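Local atomic coordinates of apicoplast TIC22, putative (Plasmodium falciparum 3D7, PDB entry 4E6Z), a protein that probably acts as a chaperone in the import of proteins into the apicoplast of the malaria parasite. Residues D115-K118 with Y124-N127; E71-V76 with E250-F255; N177-Y180 with K186-E189. All coordinates share one frame; numbering follows the deposited sequence.

Interaction 1: D115-K118 with Y124-N127; sequences DMIK and YNGN
Met116 and Tyr124 both turn CG beside their own backbone N and anti to the carbonyl carbon (chi1 -67° in each), and this lays the selenomethionine chain over one face of the tyrosine ring. Beyond CG the Met116 chain runs extended. Its CB sits over the ring, 4.2 Å from the centroid of Tyr124, and makes a CH-pi contact 27° off the ring normal. SE of Met116 stands above the same face, 5.0 Å from the Tyr124 centroid and 9° off the normal, a long Met-aromatic contact. The backbone joins in too, since Met116 O is 3.6 Å from CD2 of Tyr124.

Ile117 meets the start of the turn with both of its branches. CD1 of Ile117 touches CB of Tyr124 at 3.8 Å and lies 3.6 Å from the Tyr124 carbonyl oxygen. CG2 rests on the amide of Asn125, with Ile117 CG2 to Asn125 ND2 at 3.6 Å. The Ile117 and Asn125 side chains lie roughly perpendicular. Across the contact the grip is therefore one of van der Waals and aromatic contacts. The turn is held from within: Asn127 N bonds to Tyr124 O at 3.1 Å, closing a type II beta turn. Gly126 takes the positive phi of that turn.

The contact is partly buried, with Met116 and Tyr124 inside and Asn125 at the surface. A glycerol, probably from the crystallisation liquor, lies near Met116. Tyr90 packs edge-to-face with Tyr124, and its hydroxyl hydrogen-bonds to Asn127 O. Asn127 ND2 bonds back to Lys123 O. The end of helix 106-119 packs on the end of the short helix 121-124, and the beta turn then leads the chain into strand 129-134.

Interaction 2: E71-V76 with E250-F255; sequences EEKLEV and EDHKKF
Lys73 reaches from the short helix 70-73 toward the turn 252-255, and its side chain carries the contact. CB leaves the backbone pointing toward the turn. CG stands anti to the carbonyl carbon, beside the backbone N (chi1 -71°), and from there the chain stays extended to its tip. CD is the first atom to arrive. It lies in the plane of the His252 ring, at the edge, with Lys73 CD 3.7 Å from His252 NE2. CE of Lys73 moves on, 4.0 Å from His252 NE2 and 3.9 Å from Phe255 O. The lysine and histidine chains run past one another, pointing opposite ways.

NZ ends on the backbone of the turn. It donates a hydrogen bond to the carbonyl oxygen, Lys73 NZ to Phe255 O at 2.8 Å, almost in line with the carbonyl bond (172°). This bond ties helix 70-73 to the beginning of strand 255-258, residues far apart in sequence. Two more carbonyls lie nearby but are longer: His252 O is 3.6 Å from Lys73 NZ, and Lys253 O is 3.9 Å. The turn is a type I beta turn, closed by Phe255 N bonding to His252 O at 2.9 Å. The Phe255 side chain packs on Ile210 and Leu212 of strand 208-213.

Lys73 is a largely buried lysine. The bonded Phe255 O, with the more distant carbonyls of His252 and Lys253, would probably favour its positive charge. The nearby imidazole would probably feel that charge and lean toward its neutral form.

Interaction 3: N177-Y180 with K186-E189; sequences NALY and KKSE
Apolar contact comes first: CD2 of Leu179 rests against the aliphatic part of Lys187. Leu179 CD2 is 3.7 Å from Lys187 CB and 4.0 Å from Lys187 CD. The two side chains meet nearly square to one another. In Leu179, chi1 of -78° places CG beside the backbone N, and CD2 is the branch that reaches Lys187.

The polar contact is slight. Lys187 starts with CG between the backbone N and the carbonyl carbon (chi1 63°), and the chain bends at chi3 (62°). This bend carries the amine to Leu179 O, where Lys187 NZ makes a weak hydrogen bond of 3.4 Å. CE of Lys187 is also close to that oxygen, at 3.6 Å. The amine lies near the C-terminal part of helix 172-179, where the helix dipole would probably favour a positive charge.

Both residues are partly exposed, and this is a surface contact. Leu179 also packs on Leu190, while Ala178 touches Pro193 and Phe195. The arrangement is that of a helix-to-strand connection, in which the loop after helix 172-179 folds back on the helix before entering strand 193-203.

How the interactions relate
The three contacts do not touch one another. Interaction 2 closes the longest loop, and along the chain both other contacts are nested inside it; interactions 1 and 3 follow one another in series. Interactions 1 and 2 lie on opposite sides of the chain's centre, with centres about 37 Å apart. Centres of interactions 1 and 3 are about 33 Å apart. Interactions 2 and 3 are the nearest pair, about 13 Å between nearest atoms. Interactions 1 and 3 are local helix-end contacts, whereas interaction 2 joins distant parts of the sequence. The glycerol by interaction 1 is probably from the crystallisation liquor. All six segments belong to the Tic22-like family region.

Interaction 1: D115-K118 with Y124-N127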
loop_
_atom_site.group_PDB
_atom_site.type_symbol
_atom_site.label_atom_id
_atom_site.label_comp_id
_atom_site.label_asym_id
_atom_site.label_seq_id
_atom_site.Cartn_x
_atom_site.Cartn_y
_atom_site.Cartn_z
ATOM N N ASP A 115 -11.257 -15.061 -7.335
ATOM C CA ASP A 115 -10.743 -16.428 -7.284
ATOM C C ASP A 115 -11.530 -17.281 -6.292
ATOM O O ASP A 115 -11.736 -18.473 -6.506
ATOM C CB ASP A 115 -9.262 -16.430 -6.900
ATOM C CG ASP A 115 -8.348 -16.098 -8.072
ATOM O OD1 ASP A 115 -8.838 -16.055 -9.222
ATOM O OD2 ASP A 115 -7.140 -15.884 -7.835
HETATM N N MSE A 116 -11.956 -16.662 -5.198
HETATM C CA MSE A 116 -12.740 -17.366 -4.195
HETATM C C MSE A 116 -14.102 -17.756 -4.755
HETATM O O MSE A 116 -14.517 -18.902 -4.637
HETATM C CB MSE A 116 -12.881 -16.513 -2.942
HETATM C CG MSE A 116 -11.558 -16.323 -2.224
HETATM SE SE MSE A 116 -11.589 -14.913 -0.886
HETATM C CE MSE A 116 -9.799 -15.124 -0.188
ATOM N N ILE A 117 -14.777 -16.805 -5.390
ATOM C CA ILE A 117 -16.030 -17.099 -6.070
ATOM C C ILE A 117 -15.847 -18.191 -7.116
ATOM O O ILE A 117 -16.688 -19.079 -7.258
ATOM C CB ILE A 117 -16.595 -15.855 -6.776
ATOM C CG1 ILE A 117 -16.807 -14.722 -5.773
ATOM C CG2 ILE A 117 -17.893 -16.202 -7.493
ATOM C CD1 ILE A 117 -17.632 -15.125 -4.586
ATOM N N LYS A 118 -14.743 -18.110 -7.848
ATOM C CA LYS A 118 -14.490 -19.014 -8.962
ATOM C C LYS A 118 -14.252 -20.461 -8.515
ATOM O O LYS A 118 -14.760 -21.397 -9.127
ATOM C CB LYS A 118 -13.297 -18.512 -9.791
ATOM C CG LYS A 118 -12.860 -19.476 -10.883
ATOM C CD LYS A 118 -11.590 -19.006 -11.579
ATOM C CE LYS A 118 -11.908 -18.286 -12.878
ATOM N NZ LYS A 118 -12.735 -19.137 -13.788
ATOM N N TYR A 124 -18.876 -18.955 -1.078
ATOM C CA TYR A 124 -18.534 -17.534 -1.063
ATOM C C TYR A 124 -19.502 -16.599 -1.786
ATOM O O TYR A 124 -19.476 -15.391 -1.557
ATOM C CB TYR A 124 -17.108 -17.320 -1.588
ATOM C CG TYR A 124 -16.041 -17.885 -0.682
ATOM C CD1 TYR A 124 -15.858 -17.384 0.601
ATOM C CD2 TYR A 124 -15.218 -18.917 -1.107
ATOM C CE1 TYR A 124 -14.886 -17.897 1.434
ATOM C CE2 TYR A 124 -14.238 -19.433 -0.283
ATOM C CZ TYR A 124 -14.080 -18.922 0.988
ATOM O OH TYR A 124 -13.107 -19.433 1.815
ATOM N N ASN A 125 -20.345 -17.137 -2.659
ATOM C CA ASN A 125 -21.261 -16.275 -3.400
ATOM C C ASN A 125 -22.263 -15.561 -2.498
ATOM O O ASN A 125 -22.878 -16.178 -1.631
ATOM C CB ASN A 125 -21.972 -17.038 -4.519
ATOM C CG ASN A 125 -21.444 -16.673 -5.895
ATOM O OD1 ASN A 125 -21.395 -15.496 -6.264
ATOM N ND2 ASN A 125 -21.042 -17.679 -6.662
ATOM N N GLY A 126 -22.398 -14.253 -2.701
ATOM C CA GLY A 126 -23.305 -13.436 -1.912
ATOM C C GLY A 126 -22.842 -13.206 -0.485
ATOM O O GLY A 126 -23.514 -12.525 0.290
ATOM N N ASN A 127 -21.683 -13.763 -0.142
ATOM C CA ASN A 127 -21.171 -13.702 1.224
ATOM C C ASN A 127 -19.847 -12.954 1.369
ATOM O O ASN A 127 -19.261 -12.943 2.449
ATOM C CB ASN A 127 -21.001 -15.113 1.788
ATOM C CG ASN A 127 -22.265 -15.940 1.686
ATOM O OD1 ASN A 127 -23.366 -15.448 1.939
ATOM N ND2 ASN A 127 -22.114 -17.207 1.316
#

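Interaction 2: E71-V76 with E250-F255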
loop_
_atom_site.group_PDB
_atom_site.type_symbol
_atom_site.label_atom_id
_atom_site.label_comp_id
_atom_site.label_asym_id
_atom_site.label_seq_id
_atom_site.Cartn_x
_atom_site.Cartn_y
_atom_site.Cartn_z
ATOM N N GLU A 71 2.307 7.189 12.643
ATOM C CA GLU A 71 1.034 6.481 12.728
ATOM C C GLU A 71 -0.068 7.291 12.056
ATOM O O GLU A 71 -1.059 6.737 11.580
ATOM C CB GLU A 71 0.658 6.191 14.185
ATOM C CG GLU A 71 1.399 5.018 14.814
ATOM C CD GLU A 71 2.817 5.368 15.227
ATOM O OE1 GLU A 71 3.160 6.570 15.235
ATOM O OE2 GLU A 71 3.588 4.439 15.550
ATOM N N GLU A 72 0.113 8.607 12.020
ATOM C CA GLU A 72 -0.853 9.498 11.390
ATOM C C GLU A 72 -0.559 9.656 9.900
ATOM O O GLU A 72 -1.466 9.883 9.099
ATOM C CB GLU A 72 -0.856 10.862 12.085
ATOM C CG GLU A 72 -2.029 11.758 11.713
ATOM C CD GLU A 72 -2.052 13.053 12.510
ATOM O OE1 GLU A 72 -1.048 13.357 13.191
ATOM O OE2 GLU A 72 -3.076 13.769 12.457
ATOM N N LYS A 73 0.712 9.530 9.529
ATOM C CA LYS A 73 1.105 9.614 8.127
ATOM C C LYS A 73 0.631 8.388 7.348
ATOM O O LYS A 73 0.360 8.469 6.149
ATOM C CB LYS A 73 2.623 9.766 7.991
ATOM C CG LYS A 73 3.168 11.119 8.417
ATOM C CD LYS A 73 4.603 11.301 7.938
ATOM C CE LYS A 73 5.093 12.725 8.153
ATOM N NZ LYS A 73 6.410 12.966 7.495
ATOM N N LEU A 74 0.540 7.256 8.040
ATOM C CA LEU A 74 0.109 6.002 7.427
ATOM C C LEU A 74 -1.410 5.938 7.310
ATOM O O LEU A 74 -1.956 5.084 6.610
ATOM C CB LEU A 74 0.601 4.813 8.255
ATOM C CG LEU A 74 2.108 4.690 8.482
ATOM C CD1 LEU A 74 2.430 3.430 9.274
ATOM C CD2 LEU A 74 2.827 4.683 7.164
ATOM N N GLU A 75 -2.085 6.853 7.997
ATOM C CA GLU A 75 -3.538 6.828 8.097
ATOM C C GLU A 75 -4.209 7.105 6.753
ATOM O O GLU A 75 -5.294 6.591 6.473
ATOM C CB GLU A 75 -4.009 7.839 9.147
ATOM C CG GLU A 75 -5.295 7.454 9.860
ATOM C CD GLU A 75 -5.576 8.338 11.065
ATOM O OE1 GLU A 75 -4.880 9.364 11.229
ATOM O OE2 GLU A 75 -6.491 8.007 11.849
ATOM N N VAL A 76 -3.556 7.912 5.923
ATOM C CA VAL A 76 -4.115 8.294 4.626
ATOM C C VAL A 76 -3.931 7.210 3.562
ATOM O O VAL A 76 -4.440 7.330 2.448
ATOM C CB VAL A 76 -3.499 9.606 4.110
ATOM C CG1 VAL A 76 -3.633 10.696 5.159
ATOM C CG2 VAL A 76 -2.040 9.391 3.737
ATOM N N GLU A 250 15.691 7.208 11.193
ATOM C CA GLU A 250 15.987 8.034 12.355
ATOM C C GLU A 250 15.366 9.416 12.177
ATOM O O GLU A 250 15.351 10.225 13.104
ATOM C CB GLU A 250 17.497 8.142 12.560
ATOM C CG GLU A 250 17.917 8.501 13.975
ATOM C CD GLU A 250 19.416 8.387 14.177
ATOM O OE1 GLU A 250 20.116 8.032 13.205
ATOM O OE2 GLU A 250 19.894 8.648 15.303
ATOM N N ASP A 251 14.848 9.671 10.979
ATOM C CA ASP A 251 14.226 10.951 10.654
ATOM C C ASP A 251 13.486 10.887 9.317
ATOM O O ASP A 251 14.069 11.156 8.268
ATOM C CB ASP A 251 15.284 12.057 10.613
ATOM C CG ASP A 251 14.710 13.401 10.202
ATOM O OD1 ASP A 251 14.105 14.080 11.058
ATOM O OD2 ASP A 251 14.872 13.781 9.022
ATOM N N HIS A 252 12.204 10.533 9.357
ATOM C CA HIS A 252 11.399 10.455 8.139
ATOM C C HIS A 252 10.576 11.721 7.927
ATOM O O HIS A 252 9.747 11.786 7.019
ATOM C CB HIS A 252 10.466 9.241 8.173
ATOM C CG HIS A 252 9.266 9.421 9.051
ATOM N ND1 HIS A 252 9.191 8.904 10.324
ATOM C CD2 HIS A 252 8.092 10.064 8.834
ATOM C CE1 HIS A 252 8.023 9.220 10.858
ATOM N NE2 HIS A 252 7.340 9.923 9.974
ATOM N N LYS A 253 10.806 12.721 8.771
ATOM C CA LYS A 253 10.066 13.977 8.705
ATOM C C LYS A 253 10.190 14.607 7.321
ATOM O O LYS A 253 9.363 15.426 6.921
ATOM C CB LYS A 253 10.595 14.945 9.764
ATOM C CG LYS A 253 9.523 15.667 10.566
ATOM C CD LYS A 253 10.161 16.555 11.626
ATOM C CE LYS A 253 9.117 17.211 12.513
ATOM N NZ LYS A 253 8.121 17.983 11.723
ATOM N N LYS A 254 11.230 14.209 6.597
ATOM C CA LYS A 254 11.543 14.782 5.294
ATOM C C LYS A 254 10.728 14.161 4.160
ATOM O O LYS A 254 10.855 14.566 3.003
ATOM C CB LYS A 254 13.040 14.631 5.012
ATOM C CG LYS A 254 13.571 13.229 5.275
ATOM C CD LYS A 254 15.086 13.216 5.417
ATOM C CE LYS A 254 15.594 11.815 5.738
ATOM N NZ LYS A 254 17.064 11.785 5.985
ATOM N N PHE A 255 9.892 13.183 4.493
ATOM C CA PHE A 255 9.092 12.486 3.488
ATOM C C PHE A 255 7.590 12.659 3.696
ATOM O O PHE A 255 7.109 12.757 4.827
ATOM C CB PHE A 255 9.430 10.991 3.464
ATOM C CG PHE A 255 10.751 10.677 2.830
ATOM C CD1 PHE A 255 10.900 10.714 1.454
ATOM C CD2 PHE A 255 11.844 10.334 3.607
ATOM C CE1 PHE A 255 12.119 10.425 0.862
ATOM C CE2 PHE A 255 13.067 10.042 3.022
ATOM C CZ PHE A 255 13.204 10.088 1.647
#

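Interaction 3: N177-Y180 with K186-E189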
loop_
_atom_site.group_PDB
_atom_site.type_symbol
_atom_site.label_atom_id
_atom_site.label_comp_id
_atom_site.label_asym_id
_atom_site.label_seq_id
_atom_site.Cartn_x
_atom_site.Cartn_y
_atom_site.Cartn_z
ATOM N N ASN A 177 6.613 -2.583 -11.699
ATOM C CA ASN A 177 7.176 -1.288 -12.070
ATOM C C ASN A 177 8.515 -1.026 -11.389
ATOM O O ASN A 177 9.411 -0.411 -11.970
ATOM C CB ASN A 177 6.192 -0.164 -11.733
ATOM C CG ASN A 177 5.015 -0.114 -12.685
ATOM O OD1 ASN A 177 5.075 -0.647 -13.787
ATOM N ND2 ASN A 177 3.940 0.539 -12.267
ATOM N N ALA A 178 8.646 -1.505 -10.156
ATOM C CA ALA A 178 9.828 -1.239 -9.343
ATOM C C ALA A 178 11.048 -2.053 -9.776
ATOM O O ALA A 178 12.185 -1.621 -9.590
ATOM C CB ALA A 178 9.523 -1.478 -7.871
ATOM N N LEU A 179 10.810 -3.228 -10.349
ATOM C CA LEU A 179 11.901 -4.103 -10.774
ATOM C C LEU A 179 12.844 -3.397 -11.733
ATOM O O LEU A 179 14.057 -3.587 -11.674
ATOM C CB LEU A 179 11.356 -5.371 -11.425
ATOM C CG LEU A 179 10.830 -6.416 -10.448
ATOM C CD1 LEU A 179 10.415 -7.669 -11.192
ATOM C CD2 LEU A 179 11.895 -6.728 -9.413
ATOM N N TYR A 180 12.275 -2.583 -12.613
ATOM C CA TYR A 180 13.047 -1.816 -13.581
ATOM C C TYR A 180 14.166 -1.036 -12.896
ATOM O O TYR A 180 15.292 -0.988 -13.386
ATOM C CB TYR A 180 12.116 -0.862 -14.337
ATOM C CG TYR A 180 12.792 -0.006 -15.384
ATOM C CD1 TYR A 180 13.132 1.312 -15.115
ATOM C CD2 TYR A 180 13.085 -0.513 -16.645
ATOM C CE1 TYR A 180 13.745 2.101 -16.070
ATOM C CE2 TYR A 180 13.697 0.268 -17.605
ATOM C CZ TYR A 180 14.025 1.574 -17.312
ATOM O OH TYR A 180 14.637 2.361 -18.260
ATOM N N LYS A 186 19.907 -6.249 -6.355
ATOM C CA LYS A 186 19.236 -5.269 -5.509
ATOM C C LYS A 186 17.732 -5.529 -5.472
ATOM O O LYS A 186 17.048 -5.143 -4.525
ATOM C CB LYS A 186 19.519 -3.848 -6.003
ATOM C CG LYS A 186 19.282 -2.761 -4.965
ATOM C CD LYS A 186 19.833 -1.420 -5.434
ATOM C CE LYS A 186 18.746 -0.530 -6.020
ATOM N NZ LYS A 186 17.848 0.017 -4.965
ATOM N N LYS A 187 17.227 -6.195 -6.508
ATOM C CA LYS A 187 15.801 -6.492 -6.611
ATOM C C LYS A 187 15.428 -7.765 -5.857
ATOM O O LYS A 187 14.257 -8.140 -5.797
ATOM C CB LYS A 187 15.376 -6.601 -8.079
ATOM C CG LYS A 187 16.032 -7.734 -8.845
ATOM C CD LYS A 187 15.694 -7.665 -10.330
ATOM C CE LYS A 187 16.211 -6.376 -10.953
ATOM N NZ LYS A 187 15.927 -6.295 -12.413
ATOM N N SER A 188 16.427 -8.426 -5.283
ATOM C CA SER A 188 16.189 -9.623 -4.490
ATOM C C SER A 188 15.355 -9.287 -3.259
ATOM O O SER A 188 14.410 -10.001 -2.923
ATOM C CB SER A 188 17.514 -10.260 -4.066
ATOM O OG SER A 188 18.299 -10.603 -5.194
ATOM N N GLU A 189 15.706 -8.191 -2.595
ATOM C CA GLU A 189 15.035 -7.799 -1.358
ATOM C C GLU A 189 13.847 -6.868 -1.579
ATOM O O GLU A 189 13.281 -6.349 -0.618
ATOM C CB GLU A 189 16.025 -7.149 -0.389
ATOM C CG GLU A 189 17.064 -8.097 0.180
ATOM C CD GLU A 189 17.798 -7.501 1.367
ATOM O OE1 GLU A 189 18.804 -8.097 1.806
ATOM O OE2 GLU A 189 17.366 -6.438 1.860
#